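Local coordinates for 5'-tyrosyl-DNA phosphodiesterase (Caenorhabditis elegans, PDB 4FVA), which belongs to the endonuclease/exonuclease/phosphatase family of the DNase I-like clan and carries a magnesium ion in this structure, at residues Gly179-Ala187 with Leu218-Phe229. Residues are numbered along the deposited sequence; the frame is centred on the assembly and turned at random.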
loop_
_atom_site.group_PDB
_atom_site.type_symbol
_atom_site.label_atom_id
_atom_site.label_comp_id
_atom_site.label_asym_id
_atom_site.label_seq_id
_atom_site.Cartn_x
_atom_site.Cartn_y
_atom_site.Cartn_z
ATOM N N GLY A 179 10.003 -16.128 7.654
ATOM C CA GLY A 179 10.889 -14.987 7.467
ATOM C C GLY A 179 10.138 -13.747 6.993
ATOM O O GLY A 179 10.607 -12.616 7.175
ATOM N N VAL A 180 8.981 -13.964 6.363
ATOM C CA VAL A 180 8.094 -12.876 5.950
ATOM C C VAL A 180 6.996 -12.706 6.997
ATOM O O VAL A 180 6.260 -13.656 7.285
ATOM C CB VAL A 180 7.419 -13.145 4.578
ATOM C CG1 VAL A 180 6.438 -12.021 4.241
ATOM C CG2 VAL A 180 8.455 -13.296 3.472
ATOM N N LYS A 181 6.857 -11.493 7.533
ATOM C CA LYS A 181 5.883 -11.222 8.572
ATOM C C LYS A 181 4.934 -10.115 8.189
ATOM O O LYS A 181 5.287 -9.203 7.436
ATOM C CB LYS A 181 6.560 -10.831 9.891
ATOM C CG LYS A 181 7.335 -11.952 10.569
ATOM C CD LYS A 181 7.907 -11.479 11.909
ATOM C CE LYS A 181 8.481 -12.643 12.707
ATOM N NZ LYS A 181 9.478 -13.405 11.916
ATOM N N ASP A 182 3.737 -10.192 8.761
ATOM C CA ASP A 182 2.707 -9.197 8.553
ATOM C C ASP A 182 2.954 -8.060 9.537
ATOM O O ASP A 182 3.010 -8.270 10.749
ATOM C CB ASP A 182 1.342 -9.849 8.782
ATOM C CG ASP A 182 0.198 -8.877 8.646
ATOM O OD1 ASP A 182 0.364 -7.716 9.070
ATOM O OD2 ASP A 182 -0.881 -9.290 8.156
ATOM N N ALA A 183 3.127 -6.854 9.011
ATOM C CA ALA A 183 3.494 -5.699 9.838
ATOM C C ALA A 183 2.520 -5.452 10.988
ATOM O O ALA A 183 2.934 -5.183 12.115
ATOM C CB ALA A 183 3.640 -4.443 8.968
ATOM N N TRP A 184 1.225 -5.519 10.707
ATOM C CA TRP A 184 0.248 -5.303 11.761
ATOM C C TRP A 184 0.337 -6.333 12.877
ATOM O O TRP A 184 0.230 -5.992 14.061
ATOM C CB TRP A 184 -1.170 -5.290 11.208
ATOM C CG TRP A 184 -2.196 -5.239 12.299
ATOM C CD1 TRP A 184 -2.524 -4.155 13.071
ATOM C CD2 TRP A 184 -3.057 -6.307 12.719
ATOM N NE1 TRP A 184 -3.524 -4.492 13.956
ATOM C CE2 TRP A 184 -3.874 -5.803 13.756
ATOM C CE3 TRP A 184 -3.218 -7.638 12.318
ATOM C CZ2 TRP A 184 -4.835 -6.590 14.404
ATOM C CZ3 TRP A 184 -4.172 -8.421 12.968
ATOM C CH2 TRP A 184 -4.970 -7.890 13.994
ATOM N N GLU A 185 0.486 -7.595 12.487
ATOM C CA GLU A 185 0.640 -8.679 13.449
ATOM C C GLU A 185 1.909 -8.526 14.266
ATOM O O GLU A 185 1.874 -8.622 15.487
ATOM C CB GLU A 185 0.654 -10.032 12.740
ATOM C CG GLU A 185 -0.676 -10.472 12.161
ATOM C CD GLU A 185 -0.530 -11.775 11.409
ATOM O OE1 GLU A 185 -1.524 -12.263 10.833
ATOM O OE2 GLU A 185 0.597 -12.315 11.403
ATOM N N ALA A 186 3.026 -8.279 13.588
ATOM C CA ALA A 186 4.318 -8.134 14.257
ATOM C C ALA A 186 4.363 -6.928 15.189
ATOM O O ALA A 186 5.185 -6.866 16.105
ATOM C CB ALA A 186 5.443 -8.060 13.226
ATOM N N ALA A 187 3.502 -5.948 14.936
ATOM C CA ALA A 187 3.446 -4.778 15.796
ATOM C C ALA A 187 2.599 -5.045 17.037
ATOM O O ALA A 187 2.569 -4.220 17.948
ATOM C CB ALA A 187 2.903 -3.572 15.031
ATOM N N LEU A 218 0.713 -4.896 4.956
ATOM C CA LEU A 218 2.112 -4.779 4.582
ATOM C C LEU A 218 2.873 -5.959 5.162
ATOM O O LEU A 218 2.799 -6.221 6.364
ATOM C CB LEU A 218 2.697 -3.473 5.129
ATOM C CG LEU A 218 2.517 -2.282 4.189
ATOM C CD1 LEU A 218 2.881 -0.963 4.885
ATOM C CD2 LEU A 218 3.353 -2.498 2.910
ATOM N N TYR A 219 3.589 -6.667 4.299
ATOM C CA TYR A 219 4.449 -7.760 4.718
ATOM C C TYR A 219 5.878 -7.322 4.502
ATOM O O TYR A 219 6.147 -6.504 3.609
ATOM C CB TYR A 219 4.165 -9.019 3.892
ATOM C CG TYR A 219 2.770 -9.556 4.058
ATOM C CD1 TYR A 219 1.737 -9.131 3.243
ATOM C CD2 TYR A 219 2.485 -10.490 5.045
ATOM C CE1 TYR A 219 0.449 -9.618 3.404
ATOM C CE2 TYR A 219 1.208 -10.986 5.213
ATOM C CZ TYR A 219 0.196 -10.545 4.387
ATOM O OH TYR A 219 -1.077 -11.038 4.542
ATOM N N TRP A 220 6.802 -7.847 5.307
ATOM C CA TRP A 220 8.212 -7.578 5.038
ATOM C C TRP A 220 9.148 -8.720 5.410
ATOM O O TRP A 220 8.816 -9.598 6.213
ATOM C CB TRP A 220 8.662 -6.272 5.701
ATOM C CG TRP A 220 9.352 -6.434 7.024
ATOM C CD1 TRP A 220 10.690 -6.285 7.272
ATOM C CD2 TRP A 220 8.742 -6.747 8.288
ATOM N NE1 TRP A 220 10.947 -6.489 8.609
ATOM C CE2 TRP A 220 9.772 -6.773 9.255
ATOM C CE3 TRP A 220 7.430 -7.006 8.693
ATOM C CZ2 TRP A 220 9.525 -7.054 10.609
ATOM C CZ3 TRP A 220 7.186 -7.277 10.037
ATOM C CH2 TRP A 220 8.228 -7.300 10.976
ATOM N N SER A 221 10.327 -8.688 4.811
ATOM C CA SER A 221 11.408 -9.561 5.204
ATOM C C SER A 221 12.638 -8.699 5.226
ATOM O O SER A 221 12.709 -7.715 4.482
ATOM C CB SER A 221 11.580 -10.691 4.197
ATOM O OG SER A 221 12.784 -11.384 4.432
ATOM N N GLY A 222 13.605 -9.055 6.069
ATOM C CA GLY A 222 14.853 -8.320 6.104
ATOM C C GLY A 222 15.440 -8.111 7.481
ATOM O O GLY A 222 14.892 -8.584 8.481
ATOM N N PRO A 223 16.566 -7.386 7.529
ATOM C CA PRO A 223 17.401 -7.203 8.724
ATOM C C PRO A 223 16.768 -6.274 9.753
ATOM O O PRO A 223 17.367 -6.034 10.802
ATOM C CB PRO A 223 18.679 -6.572 8.164
ATOM C CG PRO A 223 18.215 -5.853 6.922
ATOM C CD PRO A 223 17.132 -6.715 6.346
ATOM N N LEU A 224 15.560 -5.793 9.486
ATOM C CA LEU A 224 14.851 -4.987 10.477
ATOM C C LEU A 224 13.792 -5.860 11.129
ATOM O O LEU A 224 12.917 -6.407 10.450
ATOM C CB LEU A 224 14.222 -3.753 9.819
ATOM C CG LEU A 224 15.213 -2.802 9.140
ATOM C CD1 LEU A 224 14.504 -1.644 8.441
ATOM C CD2 LEU A 224 16.190 -2.259 10.180
ATOM N N ASP A 225 13.878 -6.000 12.449
ATOM C CA ASP A 225 13.042 -6.968 13.149
ATOM C C ASP A 225 11.894 -6.370 13.949
ATOM O O ASP A 225 10.969 -7.086 14.343
ATOM C CB ASP A 225 13.913 -7.834 14.058
ATOM C CG ASP A 225 15.177 -7.118 14.494
ATOM O OD1 ASP A 225 15.102 -6.269 15.407
ATOM O OD2 ASP A 225 16.248 -7.396 13.913
ATOM N N LYS A 226 11.921 -5.059 14.151
ATOM C CA LYS A 226 10.851 -4.408 14.896
ATOM C C LYS A 226 10.018 -3.495 13.996
ATOM O O LYS A 226 10.514 -2.962 12.991
ATOM C CB LYS A 226 11.408 -3.636 16.091
ATOM C CG LYS A 226 11.997 -4.533 17.173
ATOM C CD LYS A 226 12.547 -3.701 18.320
ATOM C CE LYS A 226 13.889 -3.092 17.976
ATOM N NZ LYS A 226 14.811 -3.075 19.145
ATOM N N VAL A 227 8.751 -3.320 14.360
ATOM C CA VAL A 227 7.840 -2.526 13.550
ATOM C C VAL A 227 6.807 -1.822 14.423
ATOM O O VAL A 227 6.273 -2.405 15.368
ATOM C CB VAL A 227 7.150 -3.394 12.454
ATOM C CG1 VAL A 227 6.444 -4.575 13.077
ATOM C CG2 VAL A 227 6.169 -2.564 11.618
ATOM N N LYS A 228 6.546 -0.554 14.115
ATOM C CA LYS A 228 5.414 0.150 14.695
ATOM C C LYS A 228 4.352 0.368 13.600
ATOM O O LYS A 228 4.697 0.581 12.440
ATOM C CB LYS A 228 5.885 1.481 15.285
ATOM C CG LYS A 228 6.556 1.312 16.649
ATOM C CD LYS A 228 7.319 2.549 17.088
ATOM C CE LYS A 228 7.439 2.601 18.610
ATOM N NZ LYS A 228 8.390 3.659 19.057
ATOM N N PHE A 229 3.074 0.357 13.975
ATOM C CA PHE A 229 1.977 0.346 13.002
ATOM C C PHE A 229 0.839 1.253 13.464
ATOM O O PHE A 229 0.354 1.119 14.590
ATOM C CB PHE A 229 1.468 -1.092 12.802
ATOM C CG PHE A 229 0.481 -1.254 11.648
ATOM C CD1 PHE A 229 -0.850 -0.881 11.787
ATOM C CD2 PHE A 229 0.901 -1.794 10.440
ATOM C CE1 PHE A 229 -1.755 -1.039 10.728
ATOM C CE2 PHE A 229 0.028 -1.959 9.387
ATOM C CZ PHE A 229 -1.307 -1.576 9.519
HETATM O O HOH W 1 10.315 -10.224 8.805
HETATM O O HOH W 2 12.889 -11.160 7.951
HETATM O O HOH W 3 -0.323 -5.202 7.651
HETATM O O HOH W 4 7.999 -5.030 16.894
#
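Lys181 and Trp220 pair backbone to backbone, Lys181 N to Trp220 O at 3.0 Å and Trp220 N to Lys181 O at 2.9 Å, which puts the short strand 181-182 antiparallel on strand 212-221. Two residues on, Ala183 N gives a nearly straight bond to Leu218 O (2.7 Å, 170°) as helix 183-186 begins. The tight part lies under this helix, between the two strands of 218-229. Ala183 CB packs against Leu218, Val227 and Phe229, while Ala186 CB sits 3.6 Å from Val227 CG1 and at the rim of the Trp220 indole. That indole is held by Trp220 NE1 bonding Leu224 O in the ring plane (2.7 Å). Trp184 sets CB over the Phe229 face and turns its five-membered ring edge-on, planes at 71°; its NE1 bonds Asp190 O. The Gly179 end is looser and wetter: one water lies within hydrogen-bonding distance of Gly179 O and Trp220 O, another accepts from Gly222 N near Gly179 O. Asp182, its CG anti to the backbone N (chi1 178°), is the N-cap, bringing OD1 to Trp184 N and Glu185 N in weak bonds. Cap and OD2 salt bridge tie the turn to Arg214, whose charge probably favours an ionised carboxylate.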